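Local coordinates for aminoacyltransferase FemA (PDB 1LRZ), which adds the second and third glycines of the pentaglycine interpeptide bridge of staphylococcal peptidoglycan, with glycyl-tRNA as donor, at residues A[80-91]-A[130-140]. Numbering follows the deposited sequence.
Sequences YENQELVHFFFN and WFFDKMSNLGF
Trp-130 fills the hollow between the turn at Tyr-80 and the first turn of helix 83-91, its indole lying flat against the extended side chain of Gln-83. The amide plane and the ring plane differ by only 5°, and CG of Gln-83 sits 3.6 Å from the centroid of the six-membered ring of Trp-130, almost on the ring normal. To reach this slot the indole takes chi1 65°, with CG between the backbone N and the carbonyl carbon. At the ring's edge CH2 of Trp-130 abuts CG1 of Val-86 at 3.9 Å, while a water accepts from NE1 of Trp-130 (2.7 Å from its oxygen) and lies within reach of Tyr-80 O, to which it may donate; no direct hydrogen bond joins the segments.

Deeper in, Phe-90, which segment 130-140 buries more than any other residue of 80-91, projects into the pocket formed by Phe-131, Met-135, Leu-138 and Phe-140. Met-135, bent at chi2 and chi3, lays its thioether over one face of the Phe-90 ring as a Met-aromatic contact, SD 4.0 Å from its centroid, and Phe-89 covers the opposite face. Phe-131 turns its edge to Phe-90 in an offset edge-to-face pair and receives the edge of Tyr-80 on its own face; Phe-90 in turn points its edge at the face of Phe-140. This aromatic cluster lies between helix 83-91 and helix 130-137, crossing at -34°, and the seven-stranded mixed sheet on one side of which both pack, in a protein whose family belongs to the acetyltransferase clan; Ile-107 of strand 102-107 touches Phe-90, Met-135 and Phe-140. Phe-140 is brought in by a Schellman motif that ends helix 130-137, with Gly-139 as C-prime residue at positive phi.

One turn on from Lys-134, the two methyls of Leu-138 fill the groove between His-87 and Phe-90: CD1 of Leu-138 meets CB of Phe-90 at 3.8 Å, and CD2 lies 3.6 Å from CE1 of His-87. Lys-134 crosses the His-87 side chain at about a right angle and sets CE against the imidazole edge, 3.6 Å from ND1 of His-87, a buried nitrogen that finds no polar partner.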
ATOM      1  N   TYR A  80     -18.688   0.253  13.658  1.00 21.66           N
ATOM      2  CA  TYR A  80     -19.772  -0.269  12.832  1.00 21.60           C
ATOM      3  C   TYR A  80     -20.555  -1.440  13.415  1.00 24.02           C
ATOM      4  O   TYR A  80     -21.487  -1.918  12.779  1.00 26.92           O
ATOM      5  CB  TYR A  80     -19.270  -0.615  11.422  1.00 21.53           C
ATOM      6  CG  TYR A  80     -19.043   0.601  10.546  1.00 22.72           C
ATOM      7  CD1 TYR A  80     -17.778   1.179  10.434  1.00 20.45           C
ATOM      8  CD2 TYR A  80     -20.105   1.182   9.830  1.00 22.26           C
ATOM      9  CE1 TYR A  80     -17.570   2.307   9.626  1.00 23.34           C
ATOM     10  CE2 TYR A  80     -19.909   2.307   9.023  1.00 21.32           C
ATOM     11  CZ  TYR A  80     -18.641   2.863   8.922  1.00 23.00           C
ATOM     12  OH  TYR A  80     -18.429   3.968   8.121  1.00 22.65           O
ATOM     13  N   GLU A  81     -20.188  -1.905  14.608  1.00 21.79           N
ATOM     14  CA  GLU A  81     -20.942  -2.979  15.254  1.00 23.21           C
ATOM     15  C   GLU A  81     -22.173  -2.345  15.923  1.00 22.42           C
ATOM     16  O   GLU A  81     -23.191  -2.997  16.128  1.00 23.17           O
ATOM     17  CB  GLU A  81     -20.099  -3.667  16.338  1.00 25.48           C
ATOM     18  CG  GLU A  81     -18.897  -4.409  15.804  1.00 31.68           C
ATOM     19  CD  GLU A  81     -19.288  -5.396  14.729  1.00 35.09           C
ATOM     20  OE1 GLU A  81     -20.141  -6.257  15.017  1.00 37.94           O
ATOM     21  OE2 GLU A  81     -18.752  -5.307  13.601  1.00 38.50           O
ATOM     22  N   ASN A  82     -22.055  -1.065  16.257  1.00 21.97           N
ATOM     23  CA  ASN A  82     -23.116  -0.311  16.929  1.00 21.76           C
ATOM     24  C   ASN A  82     -24.091   0.252  15.886  1.00 22.28           C
ATOM     25  O   ASN A  82     -23.906   1.362  15.391  1.00 21.15           O
ATOM     26  CB  ASN A  82     -22.482   0.836  17.720  1.00 21.03           C
ATOM     27  CG  ASN A  82     -23.431   1.466  18.728  1.00 24.19           C
ATOM     28  OD1 ASN A  82     -24.653   1.494  18.539  1.00 21.08           O
ATOM     29  ND2 ASN A  82     -22.861   2.002  19.800  1.00 21.72           N
ATOM     30  N   GLN A  83     -25.125  -0.510  15.562  1.00 21.37           N
ATOM     31  CA  GLN A  83     -26.093  -0.082  14.565  1.00 25.01           C
ATOM     32  C   GLN A  83     -26.849   1.197  14.911  1.00 26.22           C
ATOM     33  O   GLN A  83     -27.158   1.981  14.020  1.00 28.01           O
ATOM     34  CB  GLN A  83     -27.063  -1.227  14.261  1.00 27.07           C
ATOM     35  CG  GLN A  83     -26.328  -2.491  13.828  1.00 30.95           C
ATOM     36  CD  GLN A  83     -27.227  -3.580  13.264  1.00 32.02           C
ATOM     37  OE1 GLN A  83     -26.798  -4.726  13.130  1.00 32.98           O
ATOM     38  NE2 GLN A  83     -28.467  -3.231  12.915  1.00 32.07           N
ATOM     39  N   GLU A  84     -27.138   1.428  16.189  1.00 27.27           N
ATOM     40  CA  GLU A  84     -27.847   2.642  16.573  1.00 28.81           C
ATOM     41  C   GLU A  84     -26.944   3.853  16.379  1.00 27.68           C
ATOM     42  O   GLU A  84     -27.396   4.916  15.927  1.00 24.79           O
ATOM     43  CB  GLU A  84     -28.305   2.565  18.030  1.00 32.29           C
ATOM     44  CG  GLU A  84     -29.178   1.349  18.337  1.00 44.38           C
ATOM     45  CD  GLU A  84     -29.737   1.346  19.768  1.00 52.64           C
ATOM     46  OE1 GLU A  84     -28.965   1.592  20.732  1.00 53.42           O
ATOM     47  OE2 GLU A  84     -30.954   1.082  19.924  1.00 57.76           O
ATOM     48  N   LEU A  85     -25.667   3.698  16.714  1.00 22.35           N
ATOM     49  CA  LEU A  85     -24.726   4.795  16.558  1.00 20.28           C
ATOM     50  C   LEU A  85     -24.530   5.065  15.062  1.00 21.18           C
ATOM     51  O   LEU A  85     -24.491   6.214  14.628  1.00 19.67           O
ATOM     52  CB  LEU A  85     -23.388   4.446  17.222  1.00 22.05           C
ATOM     53  CG  LEU A  85     -22.259   5.460  17.063  1.00 22.85           C
ATOM     54  CD1 LEU A  85     -22.664   6.798  17.690  1.00 22.79           C
ATOM     55  CD2 LEU A  85     -21.000   4.918  17.731  1.00 23.71           C
ATOM     56  N   VAL A  86     -24.419   4.007  14.267  1.00 20.80           N
ATOM     57  CA  VAL A  86     -24.244   4.190  12.829  1.00 20.62           C
ATOM     58  C   VAL A  86     -25.447   4.941  12.239  1.00 21.83           C
ATOM     59  O   VAL A  86     -25.289   5.838  11.411  1.00 18.26           O
ATOM     60  CB  VAL A  86     -24.061   2.830  12.118  1.00 20.91           C
ATOM     61  CG1 VAL A  86     -24.189   2.994  10.619  1.00 17.63           C
ATOM     62  CG2 VAL A  86     -22.677   2.257  12.456  1.00 19.02           C
ATOM     63  N   HIS A  87     -26.642   4.573  12.685  1.00 20.35           N
ATOM     64  CA  HIS A  87     -27.875   5.204  12.221  1.00 23.62           C
ATOM     65  C   HIS A  87     -27.868   6.701  12.553  1.00 22.96           C
ATOM     66  O   HIS A  87     -28.111   7.545  11.687  1.00 24.45           O
ATOM     67  CB  HIS A  87     -29.075   4.541  12.891  1.00 25.80           C
ATOM     68  CG  HIS A  87     -30.392   5.048  12.403  1.00 29.88           C
ATOM     69  ND1 HIS A  87     -31.077   4.461  11.363  1.00 32.80           N
ATOM     70  CD2 HIS A  87     -31.144   6.102  12.805  1.00 33.51           C
ATOM     71  CE1 HIS A  87     -32.197   5.125  11.147  1.00 34.19           C
ATOM     72  NE2 HIS A  87     -32.262   6.126  12.007  1.00 32.84           N
ATOM     73  N   PHE A  88     -27.585   7.017  13.814  1.00 22.78           N
ATOM     74  CA  PHE A  88     -27.527   8.396  14.277  1.00 22.55           C
ATOM     75  C   PHE A  88     -26.539   9.215  13.454  1.00 24.82           C
ATOM     76  O   PHE A  88     -26.831  10.336  13.043  1.00 24.00           O
ATOM     77  CB  PHE A  88     -27.091   8.439  15.745  1.00 24.57           C
ATOM     78  CG  PHE A  88     -26.984   9.829  16.311  1.00 26.60           C
ATOM     79  CD1 PHE A  88     -28.127  10.579  16.583  1.00 27.79           C
ATOM     80  CD2 PHE A  88     -25.744  10.391  16.569  1.00 27.60           C
ATOM     81  CE1 PHE A  88     -28.029  11.870  17.108  1.00 28.26           C
ATOM     82  CE2 PHE A  88     -25.639  11.679  17.091  1.00 32.10           C
ATOM     83  CZ  PHE A  88     -26.789  12.420  17.361  1.00 28.34           C
ATOM     84  N   PHE A  89     -25.357   8.658  13.221  1.00 22.09           N
ATOM     85  CA  PHE A  89     -24.348   9.384  12.462  1.00 22.44           C
ATOM     86  C   PHE A  89     -24.766   9.738  11.041  1.00 21.81           C
ATOM     87  O   PHE A  89     -24.606  10.880  10.613  1.00 20.34           O
ATOM     88  CB  PHE A  89     -23.024   8.606  12.392  1.00 19.41           C
ATOM     89  CG  PHE A  89     -21.951   9.333  11.623  1.00 20.59           C
ATOM     90  CD1 PHE A  89     -21.864   9.218  10.241  1.00 21.21           C
ATOM     91  CD2 PHE A  89     -21.079  10.195  12.276  1.00 18.44           C
ATOM     92  CE1 PHE A  89     -20.929   9.957   9.522  1.00 22.22           C
ATOM     93  CE2 PHE A  89     -20.143  10.937  11.563  1.00 18.33           C
ATOM     94  CZ  PHE A  89     -20.067  10.818  10.187  1.00 19.83           C
ATOM     95  N   PHE A  90     -25.284   8.766  10.301  1.00 18.95           N
ATOM     96  CA  PHE A  90     -25.661   9.042   8.927  1.00 20.32           C
ATOM     97  C   PHE A  90     -26.879   9.946   8.785  1.00 21.18           C
ATOM     98  O   PHE A  90     -27.004  10.684   7.812  1.00 22.92           O
ATOM     99  CB  PHE A  90     -25.827   7.728   8.157  1.00 20.08           C
ATOM    100  CG  PHE A  90     -24.513   7.085   7.806  1.00 19.66           C
ATOM    101  CD1 PHE A  90     -24.009   6.028   8.556  1.00 19.91           C
ATOM    102  CD2 PHE A  90     -23.742   7.592   6.760  1.00 21.19           C
ATOM    103  CE1 PHE A  90     -22.750   5.486   8.273  1.00 17.93           C
ATOM    104  CE2 PHE A  90     -22.486   7.063   6.468  1.00 21.64           C
ATOM    105  CZ  PHE A  90     -21.986   6.001   7.230  1.00 22.09           C
ATOM    106  N   ASN A  91     -27.759   9.912   9.776  1.00 23.95           N
ATOM    107  CA  ASN A  91     -28.942  10.753   9.763  1.00 25.25           C
ATOM    108  C   ASN A  91     -28.484  12.187  10.058  1.00 26.00           C
ATOM    109  O   ASN A  91     -28.905  13.134   9.396  1.00 26.21           O
ATOM    110  CB  ASN A  91     -29.921  10.277  10.832  1.00 30.09           C
ATOM    111  CG  ASN A  91     -31.334  10.729  10.568  1.00 34.15           C
ATOM    112  OD1 ASN A  91     -31.874  10.497   9.491  1.00 36.68           O
ATOM    113  ND2 ASN A  91     -31.946  11.374  11.552  1.00 36.06           N
ATOM    114  N   TRP A 130     -26.192  -5.985   6.912  1.00 22.59           N
ATOM    115  CA  TRP A 130     -27.259  -5.117   7.419  1.00 25.04           C
ATOM    116  C   TRP A 130     -27.051  -3.661   6.996  1.00 24.48           C
ATOM    117  O   TRP A 130     -28.004  -2.878   6.897  1.00 23.80           O
ATOM    118  CB  TRP A 130     -27.318  -5.174   8.948  1.00 25.69           C
ATOM    119  CG  TRP A 130     -26.096  -4.635   9.619  1.00 27.76           C
ATOM    120  CD1 TRP A 130     -24.971  -5.332   9.956  1.00 30.68           C
ATOM    121  CD2 TRP A 130     -25.847  -3.270   9.985  1.00 30.23           C
ATOM    122  NE1 TRP A 130     -24.036  -4.487  10.507  1.00 29.87           N
ATOM    123  CE2 TRP A 130     -24.548  -3.215  10.538  1.00 30.88           C
ATOM    124  CE3 TRP A 130     -26.598  -2.086   9.902  1.00 30.65           C
ATOM    125  CZ2 TRP A 130     -23.976  -2.016  10.999  1.00 30.25           C
ATOM    126  CZ3 TRP A 130     -26.026  -0.889  10.362  1.00 28.58           C
ATOM    127  CH2 TRP A 130     -24.730  -0.870  10.904  1.00 28.74           C
ATOM    128  N   PHE A 131     -25.798  -3.300   6.752  1.00 21.48           N
ATOM    129  CA  PHE A 131     -25.473  -1.938   6.362  1.00 21.10           C
ATOM    130  C   PHE A 131     -26.205  -1.490   5.100  1.00 20.93           C
ATOM    131  O   PHE A 131     -26.691  -0.358   5.032  1.00 21.13           O
ATOM    132  CB  PHE A 131     -23.967  -1.794   6.139  1.00 22.46           C
ATOM    133  CG  PHE A 131     -23.521  -0.376   5.967  1.00 19.48           C
ATOM    134  CD1 PHE A 131     -23.544   0.508   7.045  1.00 22.13           C
ATOM    135  CD2 PHE A 131     -23.091   0.086   4.727  1.00 19.44           C
ATOM    136  CE1 PHE A 131     -23.141   1.833   6.891  1.00 20.00           C
ATOM    137  CE2 PHE A 131     -22.688   1.401   4.566  1.00 19.80           C
ATOM    138  CZ  PHE A 131     -22.712   2.281   5.649  1.00 17.46           C
ATOM    139  N   PHE A 132     -26.283  -2.361   4.098  1.00 19.47           N
ATOM    140  CA  PHE A 132     -26.954  -1.992   2.852  1.00 22.59           C
ATOM    141  C   PHE A 132     -28.405  -1.549   3.079  1.00 22.83           C
ATOM    142  O   PHE A 132     -28.840  -0.525   2.543  1.00 22.44           O
ATOM    143  CB  PHE A 132     -26.914  -3.148   1.840  1.00 22.06           C
ATOM    144  CG  PHE A 132     -25.512  -3.526   1.392  1.00 25.33           C
ATOM    145  CD1 PHE A 132     -24.788  -4.508   2.070  1.00 22.66           C
ATOM    146  CD2 PHE A 132     -24.911  -2.878   0.307  1.00 25.86           C
ATOM    147  CE1 PHE A 132     -23.488  -4.845   1.681  1.00 23.40           C
ATOM    148  CE2 PHE A 132     -23.605  -3.206  -0.097  1.00 22.69           C
ATOM    149  CZ  PHE A 132     -22.894  -4.190   0.593  1.00 21.05           C
ATOM    150  N   ASP A 133     -29.146  -2.316   3.874  1.00 22.76           N
ATOM    151  CA  ASP A 133     -30.542  -2.000   4.162  1.00 25.96           C
ATOM    152  C   ASP A 133     -30.672  -0.700   4.940  1.00 26.57           C
ATOM    153  O   ASP A 133     -31.543   0.124   4.646  1.00 22.81           O
ATOM    154  CB  ASP A 133     -31.196  -3.137   4.954  1.00 30.95           C
ATOM    155  CG  ASP A 133     -31.692  -4.270   4.059  1.00 40.24           C
ATOM    156  OD1 ASP A 133     -32.041  -5.350   4.590  1.00 44.22           O
ATOM    157  OD2 ASP A 133     -31.744  -4.083   2.822  1.00 44.53           O
ATOM    158  N   LYS A 134     -29.811  -0.517   5.936  1.00 25.47           N
ATOM    159  CA  LYS A 134     -29.861   0.699   6.723  1.00 24.77           C
ATOM    160  C   LYS A 134     -29.588   1.933   5.853  1.00 24.77           C
ATOM    161  O   LYS A 134     -30.290   2.938   5.965  1.00 25.30           O
ATOM    162  CB  LYS A 134     -28.868   0.633   7.881  1.00 29.35           C
ATOM    163  CG  LYS A 134     -28.749   1.941   8.658  1.00 33.35           C
ATOM    164  CD  LYS A 134     -28.658   1.695  10.145  1.00 38.76           C
ATOM    165  CE  LYS A 134     -29.971   1.125  10.671  1.00 40.13           C
ATOM    166  NZ  LYS A 134     -29.954   0.937  12.145  1.00 44.45           N
ATOM    167  N   MET A 135     -28.591   1.866   4.976  1.00 20.23           N
ATOM    168  CA  MET A 135     -28.292   3.019   4.127  1.00 23.15           C
ATOM    169  C   MET A 135     -29.493   3.292   3.213  1.00 25.56           C
ATOM    170  O   MET A 135     -29.905   4.439   3.029  1.00 24.57           O
ATOM    171  CB  MET A 135     -27.019   2.774   3.296  1.00 19.47           C
ATOM    172  CG  MET A 135     -25.706   2.857   4.115  1.00 17.08           C
ATOM    173  SD  MET A 135     -25.479   4.424   5.001  1.00  8.60           S
ATOM    174  CE  MET A 135     -26.044   4.022   6.570  1.00 17.04           C
ATOM    175  N   SER A 136     -30.054   2.229   2.645  1.00 24.60           N
ATOM    176  CA  SER A 136     -31.215   2.360   1.772  1.00 26.05           C
ATOM    177  C   SER A 136     -32.360   3.056   2.524  1.00 26.89           C
ATOM    178  O   SER A 136     -32.963   3.998   2.010  1.00 25.16           O
ATOM    179  CB  SER A 136     -31.664   0.976   1.301  1.00 28.99           C
ATOM    180  OG  SER A 136     -32.660   1.085   0.307  1.00 29.79           O
ATOM    181  N   ASN A 137     -32.652   2.600   3.741  1.00 24.23           N
ATOM    182  CA  ASN A 137     -33.714   3.209   4.541  1.00 28.05           C
ATOM    183  C   ASN A 137     -33.469   4.698   4.785  1.00 28.46           C
ATOM    184  O   ASN A 137     -34.412   5.463   4.965  1.00 27.30           O
ATOM    185  CB  ASN A 137     -33.853   2.516   5.896  1.00 29.44           C
ATOM    186  CG  ASN A 137     -34.277   1.072   5.771  1.00 37.20           C
ATOM    187  OD1 ASN A 137     -35.099   0.725   4.920  1.00 41.00           O
ATOM    188  ND2 ASN A 137     -33.732   0.217   6.631  1.00 42.12           N
ATOM    189  N   LEU A 138     -32.200   5.099   4.810  1.00 26.26           N
ATOM    190  CA  LEU A 138     -31.845   6.494   5.037  1.00 25.33           C
ATOM    191  C   LEU A 138     -31.679   7.301   3.745  1.00 23.37           C
ATOM    192  O   LEU A 138     -31.240   8.449   3.784  1.00 25.73           O
ATOM    193  CB  LEU A 138     -30.559   6.584   5.869  1.00 23.76           C
ATOM    194  CG  LEU A 138     -30.677   6.093   7.311  1.00 25.92           C
ATOM    195  CD1 LEU A 138     -29.366   6.313   8.038  1.00 25.60           C
ATOM    196  CD2 LEU A 138     -31.796   6.859   8.017  1.00 29.87           C
ATOM    197  N   GLY A 139     -32.018   6.707   2.606  1.00 22.19           N
ATOM    198  CA  GLY A 139     -31.897   7.422   1.345  1.00 21.88           C
ATOM    199  C   GLY A 139     -30.541   7.332   0.666  1.00 24.94           C
ATOM    200  O   GLY A 139     -30.328   7.929  -0.396  1.00 22.99           O
ATOM    201  N   PHE A 140     -29.610   6.600   1.272  1.00 25.20           N
ATOM    202  CA  PHE A 140     -28.285   6.430   0.676  1.00 24.09           C
ATOM    203  C   PHE A 140     -28.371   5.256  -0.298  1.00 25.09           C
ATOM    204  O   PHE A 140     -28.377   4.101   0.120  1.00 25.45           O
ATOM    205  CB  PHE A 140     -27.224   6.133   1.751  1.00 21.03           C
ATOM    206  CG  PHE A 140     -26.866   7.322   2.604  1.00 21.24           C
ATOM    207  CD1 PHE A 140     -27.629   7.654   3.718  1.00 19.49           C
ATOM    208  CD2 PHE A 140     -25.787   8.131   2.264  1.00 21.80           C
ATOM    209  CE1 PHE A 140     -27.325   8.777   4.487  1.00 19.25           C
ATOM    210  CE2 PHE A 140     -25.472   9.257   3.022  1.00 19.21           C
ATOM    211  CZ  PHE A 140     -26.242   9.581   4.133  1.00 20.21           C
TER
HETATM  212  O   HOH W   1     -21.618  -4.931  11.683  1.00 31.06           O